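Local atomic coordinates of probable n-acetylneuraminic acid outer membrane channel protein NANC (Escherichia coli, PDB entry 2WJR), a protein that forms a monomeric outer-membrane channel that lets the sialic acid N-acetylneuraminic acid enter the bacterium, with high conductance and weak anion selectivity. Residues I103-D108 with H127-Y132; P72-H77 with Y85-K90. The protein carries 1 engineered substitution. All blocks are in the same frame, centred on the assembly; numbering follows the deposited sequence.

Interaction 1 (I103-D108 with H127-Y132); sequences IRYRYD and HRWDGY. With OCT (N-octane), chain E; OCT (N-octane), chain G.
Arg104 and Asp130 run alongside each other in the same direction and form a salt bridge: Arg104 NH2 gives a hydrogen bond of 2.9 Å to Asp130 OD2. The nitrogen comes from above the carboxylate plane, the two flat groups standing 89° apart. Arg128 grips the same carboxylate side-on, NE to OD2 and NH2 to OD1, both on syn lone pairs. OD1 is also hydrogen-bonded to Thr148 and Gln146 of strand 141-152. The Arg104 chain bends at chi3 (67°), setting NE to donate to a water 2.8 Å away, which in turn lies 2.7 Å from Asp130 OD2. Tyr132 OH sits 3.1 Å from Arg104 CZ, over the centre of the guanidinium, and the N-H angles there are too poor for a bond. These side chains share one face of two antiparallel strands in the KdgM-family barrel, the face turned to the channel, where the arginines are consistent with weak anion selectivity. Arg106 holds Asp108 with NE and NH2, one to each oxygen, while its guanidinium lies flat against that of Arg128, planes 30° apart. A leucine in place of Arg106 would take away both bonds to Asp108 and the flat neighbour of Arg128, and would probably leave the Asp108 carboxylate freer to turn. On the octane-lined outer face, Tyr105 OH meets His127 ND1 at 2.8 Å, at the ring edge; either may donate. Tyr105 CB rests 3.6 Å from the centroid of the Trp129 six-membered ring, a CH-pi contact over its face. Paired backbone hydrogen bonds join Arg104 to Asp130 and Arg106 to Arg128.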
ATOM      1  N   ILE A 103      -0.579 -12.689  -2.778  1.00 16.03           N
ATOM      2  CA  ILE A 103       0.722 -12.237  -3.314  1.00 16.78           C
ATOM      3  C   ILE A 103       0.485 -11.397  -4.559  1.00 15.99           C
ATOM      4  O   ILE A 103      -0.335 -11.731  -5.397  1.00 16.29           O
ATOM      5  CB  ILE A 103       1.668 -13.439  -3.593  1.00 16.23           C
ATOM      6  CG1 ILE A 103       3.087 -12.985  -4.014  1.00 19.36           C
ATOM      7  CG2 ILE A 103       1.061 -14.400  -4.639  1.00 18.03           C
ATOM      8  CD1 ILE A 103       4.062 -12.804  -2.869  1.00 22.88           C
ATOM      9  N   ARG A 104       1.246 -10.312  -4.699  1.00 15.73           N
ATOM     10  CA  ARG A 104       1.104  -9.425  -5.820  1.00 15.44           C
ATOM     11  C   ARG A 104       2.473  -9.008  -6.337  1.00 15.88           C
ATOM     12  O   ARG A 104       3.397  -8.768  -5.562  1.00 15.79           O
ATOM     13  CB  ARG A 104       0.328  -8.188  -5.437  1.00 15.82           C
ATOM     14  CG  ARG A 104      -0.044  -7.271  -6.596  1.00 16.52           C
ATOM     15  CD  ARG A 104      -0.813  -6.098  -6.083  1.00 20.16           C
ATOM     16  NE  ARG A 104      -0.008  -5.219  -5.239  1.00 19.67           N
ATOM     17  CZ  ARG A 104      -0.491  -4.229  -4.502  1.00 21.87           C
ATOM     18  NH1 ARG A 104      -1.801  -3.960  -4.501  1.00 22.45           N
ATOM     19  NH2 ARG A 104       0.327  -3.501  -3.758  1.00 21.43           N
ATOM     20  N   TYR A 105       2.578  -8.981  -7.652  1.00 15.77           N
ATOM     21  CA  TYR A 105       3.674  -8.311  -8.313  1.00 16.82           C
ATOM     22  C   TYR A 105       3.122  -7.139  -9.099  1.00 16.73           C
ATOM     23  O   TYR A 105       2.167  -7.287  -9.895  1.00 18.13           O
ATOM     24  CB  TYR A 105       4.431  -9.249  -9.256  1.00 16.70           C
ATOM     25  CG  TYR A 105       5.333  -8.433 -10.151  1.00 18.13           C
ATOM     26  CD1 TYR A 105       6.554  -7.950  -9.675  1.00 18.02           C
ATOM     27  CD2 TYR A 105       4.939  -8.086 -11.439  1.00 17.50           C
ATOM     28  CE1 TYR A 105       7.385  -7.173 -10.479  1.00 17.85           C
ATOM     29  CE2 TYR A 105       5.757  -7.299 -12.248  1.00 20.58           C
ATOM     30  CZ  TYR A 105       6.976  -6.847 -11.756  1.00 20.14           C
ATOM     31  OH  TYR A 105       7.769  -6.070 -12.567  1.00 22.79           O
ATOM     32  N   ARG A 106       3.735  -5.972  -8.889  1.00 16.82           N
ATOM     33  CA  ARG A 106       3.357  -4.738  -9.566  1.00 16.25           C
ATOM     34  C   ARG A 106       4.609  -4.060 -10.136  1.00 16.85           C
ATOM     35  O   ARG A 106       5.651  -4.020  -9.461  1.00 16.88           O
ATOM     36  CB  ARG A 106       2.695  -3.790  -8.575  1.00 15.77           C
ATOM     37  CG  ARG A 106       2.100  -2.491  -9.182  1.00 17.92           C
ATOM     38  CD  ARG A 106       1.352  -1.766  -8.080  1.00 19.98           C
ATOM     39  NE  ARG A 106       2.172  -0.742  -7.420  1.00 20.67           N
ATOM     40  CZ  ARG A 106       2.031  -0.315  -6.170  1.00 22.00           C
ATOM     41  NH1 ARG A 106       1.107  -0.833  -5.357  1.00 22.97           N
ATOM     42  NH2 ARG A 106       2.823   0.646  -5.727  1.00 20.53           N
ATOM     43  N   TYR A 107       4.486  -3.564 -11.360  1.00 17.63           N
ATOM     44  CA  TYR A 107       5.527  -2.770 -12.037  1.00 18.29           C
ATOM     45  C   TYR A 107       5.079  -1.315 -12.105  1.00 18.95           C
ATOM     46  O   TYR A 107       4.157  -0.994 -12.855  1.00 19.08           O
ATOM     47  CB  TYR A 107       5.763  -3.299 -13.451  1.00 19.23           C
ATOM     48  CG  TYR A 107       6.819  -2.532 -14.247  1.00 20.20           C
ATOM     49  CD1 TYR A 107       8.136  -2.494 -13.819  1.00 19.52           C
ATOM     50  CD2 TYR A 107       6.489  -1.872 -15.424  1.00 22.91           C
ATOM     51  CE1 TYR A 107       9.113  -1.801 -14.534  1.00 19.71           C
ATOM     52  CE2 TYR A 107       7.462  -1.178 -16.165  1.00 22.38           C
ATOM     53  CZ  TYR A 107       8.770  -1.145 -15.700  1.00 23.70           C
ATOM     54  OH  TYR A 107       9.734  -0.461 -16.426  1.00 24.85           O
ATOM     55  N   ASP A 108       5.748  -0.465 -11.324  1.00 18.88           N
ATOM     56  CA  ASP A 108       5.459   0.947 -11.240  1.00 20.33           C
ATOM     57  C   ASP A 108       6.336   1.692 -12.247  1.00 21.32           C
ATOM     58  O   ASP A 108       7.581   1.736 -12.120  1.00 20.81           O
ATOM     59  CB  ASP A 108       5.727   1.450  -9.833  1.00 20.36           C
ATOM     60  CG  ASP A 108       4.598   1.113  -8.863  1.00 20.99           C
ATOM     61  OD1 ASP A 108       3.471   0.788  -9.313  1.00 19.46           O
ATOM     62  OD2 ASP A 108       4.841   1.176  -7.651  1.00 17.39           O
ATOM     63  N   HIS A 127      10.098  -2.360  -9.456  1.00 19.02           N
ATOM     64  CA  HIS A 127       9.519  -3.707  -9.343  1.00 19.23           C
ATOM     65  C   HIS A 127       9.069  -3.881  -7.925  1.00 18.91           C
ATOM     66  O   HIS A 127       9.879  -3.750  -7.014  1.00 19.20           O
ATOM     67  CB  HIS A 127      10.564  -4.774  -9.622  1.00 19.47           C
ATOM     68  CG  HIS A 127      11.099  -4.768 -11.016  1.00 20.75           C
ATOM     69  ND1 HIS A 127      10.353  -5.164 -12.105  1.00 21.68           N
ATOM     70  CD2 HIS A 127      12.325  -4.444 -11.497  1.00 23.15           C
ATOM     71  CE1 HIS A 127      11.082  -5.058 -13.199  1.00 24.56           C
ATOM     72  NE2 HIS A 127      12.286  -4.628 -12.859  1.00 22.97           N
ATOM     73  N   ARG A 128       7.788  -4.186  -7.707  1.00 18.53           N
ATOM     74  CA  ARG A 128       7.247  -4.252  -6.361  1.00 18.01           C
ATOM     75  C   ARG A 128       6.460  -5.557  -6.099  1.00 18.03           C
ATOM     76  O   ARG A 128       5.604  -5.957  -6.893  1.00 16.76           O
ATOM     77  CB  ARG A 128       6.366  -3.036  -6.064  1.00 17.96           C
ATOM     78  CG  ARG A 128       5.690  -3.122  -4.712  1.00 17.47           C
ATOM     79  CD  ARG A 128       4.825  -1.943  -4.415  1.00 19.58           C
ATOM     80  NE  ARG A 128       4.099  -2.147  -3.152  1.00 19.45           N
ATOM     81  CZ  ARG A 128       3.855  -1.225  -2.219  1.00 18.88           C
ATOM     82  NH1 ARG A 128       4.281   0.034  -2.352  1.00 19.51           N
ATOM     83  NH2 ARG A 128       3.193  -1.586  -1.124  1.00 18.74           N
ATOM     84  N   TRP A 129       6.792  -6.195  -4.977  1.00 17.74           N
ATOM     85  CA  TRP A 129       6.116  -7.400  -4.513  1.00 18.00           C
ATOM     86  C   TRP A 129       5.443  -7.105  -3.174  1.00 17.78           C
ATOM     87  O   TRP A 129       6.039  -6.474  -2.282  1.00 16.39           O
ATOM     88  CB  TRP A 129       7.130  -8.525  -4.315  1.00 17.95           C
ATOM     89  CG  TRP A 129       7.624  -9.142  -5.560  1.00 20.36           C
ATOM     90  CD1 TRP A 129       8.753  -8.815  -6.276  1.00 21.71           C
ATOM     91  CD2 TRP A 129       7.000 -10.224  -6.259  1.00 22.42           C
ATOM     92  NE1 TRP A 129       8.846  -9.632  -7.387  1.00 23.79           N
ATOM     93  CE2 TRP A 129       7.782 -10.503  -7.389  1.00 24.20           C
ATOM     94  CE3 TRP A 129       5.835 -10.975  -6.037  1.00 25.03           C
ATOM     95  CZ2 TRP A 129       7.441 -11.519  -8.296  1.00 25.51           C
ATOM     96  CZ3 TRP A 129       5.499 -11.976  -6.934  1.00 24.87           C
ATOM     97  CH2 TRP A 129       6.308 -12.246  -8.044  1.00 25.58           C
ATOM     98  N   ASP A 130       4.202  -7.579  -3.022  1.00 17.17           N
ATOM     99  CA  ASP A 130       3.524  -7.545  -1.746  1.00 16.57           C
ATOM    100  C   ASP A 130       3.010  -8.945  -1.417  1.00 16.35           C
ATOM    101  O   ASP A 130       2.498  -9.637  -2.287  1.00 17.01           O
ATOM    102  CB  ASP A 130       2.348  -6.568  -1.776  1.00 16.64           C
ATOM    103  CG  ASP A 130       2.787  -5.114  -1.864  1.00 17.07           C
ATOM    104  OD1 ASP A 130       3.001  -4.481  -0.806  1.00 18.54           O
ATOM    105  OD2 ASP A 130       2.848  -4.603  -3.004  1.00 18.35           O
ATOM    106  N   GLY A 131       3.184  -9.335  -0.171  1.00 16.48           N
ATOM    107  CA  GLY A 131       2.614 -10.557   0.398  1.00 17.09           C
ATOM    108  C   GLY A 131       1.585 -10.155   1.441  1.00 17.36           C
ATOM    109  O   GLY A 131       1.755  -9.156   2.146  1.00 16.46           O
ATOM    110  N   TYR A 132       0.519 -10.951   1.562  1.00 18.07           N
ATOM    111  CA  TYR A 132      -0.606 -10.616   2.438  1.00 18.47           C
ATOM    112  C   TYR A 132      -1.050 -11.860   3.205  1.00 19.25           C
ATOM    113  O   TYR A 132      -1.147 -12.954   2.635  1.00 18.09           O
ATOM    114  CB  TYR A 132      -1.819 -10.139   1.629  1.00 19.37           C
ATOM    115  CG  TYR A 132      -1.602  -8.964   0.719  1.00 19.41           C
ATOM    116  CD1 TYR A 132      -1.885  -7.679   1.140  1.00 21.68           C
ATOM    117  CD2 TYR A 132      -1.113  -9.143  -0.573  1.00 18.57           C
ATOM    118  CE1 TYR A 132      -1.699  -6.606   0.302  1.00 22.10           C
ATOM    119  CE2 TYR A 132      -0.915  -8.080  -1.418  1.00 21.03           C
ATOM    120  CZ  TYR A 132      -1.216  -6.813  -0.973  1.00 21.53           C
ATOM    121  OH  TYR A 132      -1.019  -5.754  -1.802  1.00 23.25           O
TER
HETATM  122  C1  OCT E1219       2.923 -12.431   4.337  1.00 42.17           C
HETATM  123  C2  OCT E1219       3.441 -13.331   3.204  1.00 43.86           C
HETATM  124  C3  OCT E1219       2.363 -14.324   2.749  1.00 44.98           C
HETATM  125  C4  OCT E1219       2.765 -15.095   1.476  1.00 45.75           C
HETATM  126  C5  OCT E1219       1.574 -15.258   0.525  1.00 46.26           C
HETATM  127  C6  OCT E1219       1.553 -16.612  -0.224  1.00 46.47           C
HETATM  128  C7  OCT E1219       0.581 -16.583  -1.433  1.00 45.93           C
HETATM  129  C8  OCT E1219       0.214 -17.975  -1.988  1.00 45.15           C
HETATM  130  C1  OCT G1221      10.361  -4.390 -17.664  1.00 50.70           C
HETATM  131  C2  OCT G1221       9.416  -5.354 -16.925  1.00 50.85           C
HETATM  132  C3  OCT G1221       7.935  -5.027 -17.192  1.00 50.27           C
HETATM  133  C4  OCT G1221       6.956  -5.908 -16.394  1.00 49.06           C
HETATM  134  C5  OCT G1221       5.487  -5.484 -16.636  1.00 47.21           C
HETATM  135  C6  OCT G1221       4.481  -6.603 -16.295  1.00 45.79           C
HETATM  136  C7  OCT G1221       3.057  -6.082 -16.007  1.00 44.02           C
HETATM  137  C8  OCT G1221       2.366  -6.841 -14.856  1.00 41.71           C
HETATM  138  O   HOH W   1       2.725  -5.594  -5.473  1.00 13.68           O

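Interaction 2 (P72-H77 with Y85-K90); sequences PGMLTH and YGPYVK
Gly73 lies beneath the Tyr88 ring, its CA 3.8 Å from the ring centroid and near the normal, a CH-pi contact over the face. Tyr88 reaches this place because chi1 (65°) sets CG between the backbone N and the carbonyl carbon, folding the ring back across the neighbouring strand. Met74 N also lies over that face, toward the rim. A CB on Gly73 would come within about 2.5 Å of Tyr88 CZ, a clash. On the other face of the sheet Met74 reaches across Gly86, CG being 3.5 Å from Gly86 C, and its SD lies 4.2 Å from Pro87 CD. The sulfur makes an oblique Met-aromatic contact with the Tyr85 ring, 5.5 Å from SD to the centroid; Thr76 CG2 touches the same ring 3.9 Å from Tyr85 CE1. The strands form a transmembrane beta hairpin of the barrel, and the tyrosine over a glycine of the adjacent strand is the arrangement known as aromatic rescue. Pro87 faces Met74 in a non-hydrogen-bonded pair, where its missing N-H costs no bond to this partner strand. Gly73 and Tyr88 exchange two backbone hydrogen bonds; Leu75 N donates to Gly86 O at 2.9 Å, while the return bond from Gly86 N to Leu75 O is weak. At the polar end of the ring Tyr88 OH is hydrogen-bonded to Asn59, while Arg104 makes a cation-pi contact from the face opposite Gly73.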
ATOM      1  N   PRO A  72      -5.867  -9.371 -12.181  1.00 21.00           N
ATOM      2  CA  PRO A  72      -5.139  -8.398 -12.984  1.00 21.29           C
ATOM      3  C   PRO A  72      -5.662  -7.024 -12.647  1.00 20.66           C
ATOM      4  O   PRO A  72      -6.860  -6.850 -12.412  1.00 19.59           O
ATOM      5  CB  PRO A  72      -5.473  -8.801 -14.418  1.00 21.95           C
ATOM      6  CG  PRO A  72      -6.750  -9.519 -14.314  1.00 22.21           C
ATOM      7  CD  PRO A  72      -6.702 -10.241 -13.023  1.00 21.62           C
ATOM      8  N   GLY A  73      -4.759  -6.059 -12.538  1.00 19.84           N
ATOM      9  CA  GLY A  73      -5.145  -4.754 -12.064  1.00 19.77           C
ATOM     10  C   GLY A  73      -4.130  -3.695 -12.416  1.00 19.92           C
ATOM     11  O   GLY A  73      -3.095  -3.980 -13.031  1.00 18.80           O
ATOM     12  N   MET A  74      -4.469  -2.469 -12.062  1.00 20.12           N
ATOM     13  CA  MET A  74      -3.526  -1.370 -12.127  1.00 20.86           C
ATOM     14  C   MET A  74      -3.774  -0.348 -11.047  1.00 21.27           C
ATOM     15  O   MET A  74      -4.920   0.003 -10.742  1.00 21.17           O
ATOM     16  CB  MET A  74      -3.574  -0.677 -13.481  1.00 21.81           C
ATOM     17  CG  MET A  74      -2.451   0.387 -13.598  1.00 24.60           C
ATOM     18  SD  MET A  74      -2.194   0.862 -15.276  1.00 29.94           S
ATOM     19  CE  MET A  74      -3.734   1.718 -15.601  1.00 30.24           C
ATOM     20  N   LEU A  75      -2.676   0.126 -10.467  1.00 21.28           N
ATOM     21  CA  LEU A  75      -2.692   1.250  -9.556  1.00 21.93           C
ATOM     22  C   LEU A  75      -2.102   2.436 -10.292  1.00 21.98           C
ATOM     23  O   LEU A  75      -0.948   2.390 -10.760  1.00 20.73           O
ATOM     24  CB  LEU A  75      -1.863   0.948  -8.302  1.00 22.24           C
ATOM     25  CG  LEU A  75      -1.689   2.112  -7.329  1.00 24.98           C
ATOM     26  CD1 LEU A  75      -3.016   2.450  -6.691  1.00 26.29           C
ATOM     27  CD2 LEU A  75      -0.664   1.786  -6.281  1.00 24.64           C
ATOM     28  N   THR A  76      -2.887   3.497 -10.384  1.00 22.10           N
ATOM     29  CA  THR A  76      -2.421   4.730 -11.005  1.00 22.55           C
ATOM     30  C   THR A  76      -2.235   5.748  -9.904  1.00 22.03           C
ATOM     31  O   THR A  76      -3.132   5.982  -9.103  1.00 21.85           O
ATOM     32  CB  THR A  76      -3.404   5.253 -12.038  1.00 22.54           C
ATOM     33  OG1 THR A  76      -3.660   4.244 -13.025  1.00 24.91           O
ATOM     34  CG2 THR A  76      -2.846   6.510 -12.700  1.00 22.98           C
ATOM     35  N   HIS A  77      -1.063   6.374  -9.879  1.00 22.31           N
ATOM     36  CA  HIS A  77      -0.664   7.239  -8.788  1.00 22.60           C
ATOM     37  C   HIS A  77      -0.409   8.654  -9.370  1.00 23.25           C
ATOM     38  O   HIS A  77       0.368   8.803 -10.304  1.00 21.68           O
ATOM     39  CB  HIS A  77       0.586   6.635  -8.130  1.00 22.89           C
ATOM     40  CG  HIS A  77       1.210   7.470  -7.059  1.00 23.12           C
ATOM     41  ND1 HIS A  77       1.935   8.610  -7.330  1.00 25.64           N
ATOM     42  CD2 HIS A  77       1.294   7.285  -5.717  1.00 25.42           C
ATOM     43  CE1 HIS A  77       2.377   9.128  -6.194  1.00 26.46           C
ATOM     44  NE2 HIS A  77       2.009   8.340  -5.202  1.00 25.39           N
ATOM     45  N   TYR A  85       2.135   4.648 -13.393  1.00 20.46           N
ATOM     46  CA  TYR A  85       1.214   3.558 -13.743  1.00 21.11           C
ATOM     47  C   TYR A  85       1.763   2.242 -13.209  1.00 20.30           C
ATOM     48  O   TYR A  85       2.932   1.910 -13.472  1.00 20.11           O
ATOM     49  CB  TYR A  85       1.079   3.475 -15.250  1.00 21.38           C
ATOM     50  CG  TYR A  85       0.441   4.687 -15.887  1.00 24.13           C
ATOM     51  CD1 TYR A  85      -0.940   4.927 -15.758  1.00 26.73           C
ATOM     52  CD2 TYR A  85       1.203   5.602 -16.610  1.00 27.60           C
ATOM     53  CE1 TYR A  85      -1.532   6.016 -16.344  1.00 27.02           C
ATOM     54  CE2 TYR A  85       0.606   6.722 -17.201  1.00 28.03           C
ATOM     55  CZ  TYR A  85      -0.761   6.911 -17.066  1.00 29.45           C
ATOM     56  OH  TYR A  85      -1.359   8.011 -17.639  1.00 31.25           O
ATOM     57  N   GLY A  86       0.919   1.499 -12.479  1.00 19.30           N
ATOM     58  CA  GLY A  86       1.338   0.271 -11.815  1.00 18.91           C
ATOM     59  C   GLY A  86       0.503  -0.946 -12.151  1.00 18.82           C
ATOM     60  O   GLY A  86      -0.320  -1.359 -11.329  1.00 19.49           O
ATOM     61  N   PRO A  87       0.667  -1.487 -13.370  1.00 18.72           N
ATOM     62  CA  PRO A  87      -0.035  -2.708 -13.710  1.00 18.96           C
ATOM     63  C   PRO A  87       0.437  -3.827 -12.784  1.00 18.73           C
ATOM     64  O   PRO A  87       1.605  -3.836 -12.348  1.00 18.18           O
ATOM     65  CB  PRO A  87       0.351  -2.944 -15.159  1.00 18.76           C
ATOM     66  CG  PRO A  87       1.655  -2.223 -15.340  1.00 18.72           C
ATOM     67  CD  PRO A  87       1.508  -1.021 -14.486  1.00 19.35           C
ATOM     68  N   TYR A  88      -0.478  -4.728 -12.419  1.00 18.02           N
ATOM     69  CA  TYR A  88      -0.142  -5.791 -11.503  1.00 17.42           C
ATOM     70  C   TYR A  88      -0.964  -7.055 -11.700  1.00 17.89           C
ATOM     71  O   TYR A  88      -1.979  -7.041 -12.417  1.00 17.84           O
ATOM     72  CB  TYR A  88      -0.283  -5.323 -10.049  1.00 17.13           C
ATOM     73  CG  TYR A  88      -1.674  -4.949  -9.530  1.00 17.77           C
ATOM     74  CD1 TYR A  88      -1.979  -3.633  -9.199  1.00 17.83           C
ATOM     75  CD2 TYR A  88      -2.654  -5.922  -9.303  1.00 16.80           C
ATOM     76  CE1 TYR A  88      -3.220  -3.293  -8.664  1.00 19.07           C
ATOM     77  CE2 TYR A  88      -3.857  -5.596  -8.746  1.00 18.01           C
ATOM     78  CZ  TYR A  88      -4.152  -4.291  -8.454  1.00 16.76           C
ATOM     79  OH  TYR A  88      -5.373  -3.984  -7.920  1.00 18.70           O
ATOM     80  N   VAL A  89      -0.501  -8.135 -11.070  1.00 18.13           N
ATOM     81  CA  VAL A  89      -1.340  -9.314 -10.881  1.00 18.60           C
ATOM     82  C   VAL A  89      -1.285  -9.739  -9.434  1.00 18.50           C
ATOM     83  O   VAL A  89      -0.192  -9.909  -8.860  1.00 18.76           O
ATOM     84  CB  VAL A  89      -0.946 -10.486 -11.788  1.00 19.07           C
ATOM     85  CG1 VAL A  89      -1.894 -11.709 -11.525  1.00 19.39           C
ATOM     86  CG2 VAL A  89      -0.999 -10.063 -13.244  1.00 20.63           C
ATOM     87  N   LYS A  90      -2.464  -9.939  -8.843  1.00 18.33           N
ATOM     88  CA  LYS A  90      -2.577 -10.404  -7.477  1.00 18.87           C
ATOM     89  C   LYS A  90      -3.202 -11.799  -7.475  1.00 19.71           C
ATOM     90  O   LYS A  90      -4.207 -12.031  -8.145  1.00 20.25           O
ATOM     91  CB  LYS A  90      -3.414  -9.461  -6.614  1.00 19.49           C
ATOM     92  CG  LYS A  90      -3.459  -9.871  -5.131  1.00 20.37           C
ATOM     93  CD  LYS A  90      -4.199  -8.873  -4.263  1.00 22.21           C
ATOM     94  CE  LYS A  90      -4.242  -9.354  -2.840  1.00 25.01           C
ATOM     95  NZ  LYS A  90      -4.818  -8.311  -1.939  1.00 27.56           N
TER

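Overall arrangement
Both contacts are antiparallel strand pairs in the barrel wall, and strands 82-94 and 99-110 join them: the backbones meet at Tyr105 O with Val89 N and at Tyr107 N with Pro87 O, probable hydrogen bonds. Each is partly buried. Interaction 1 buries more surface and puts charge on its channel face, with arginines and aspartates arranged in salt bridges. Interaction 2 has two glycines, Leu75 and Tyr88 there, the ring lying over Gly73, with Lys90 bringing a charge at one end, and its outward face is apolar apart from Thr76 and the Tyr85 hydroxyl. The two chemistries meet inside the channel, where Arg106 packs on Leu75. Outside, Pro87, Tyr105 and Tyr107 border the same octane.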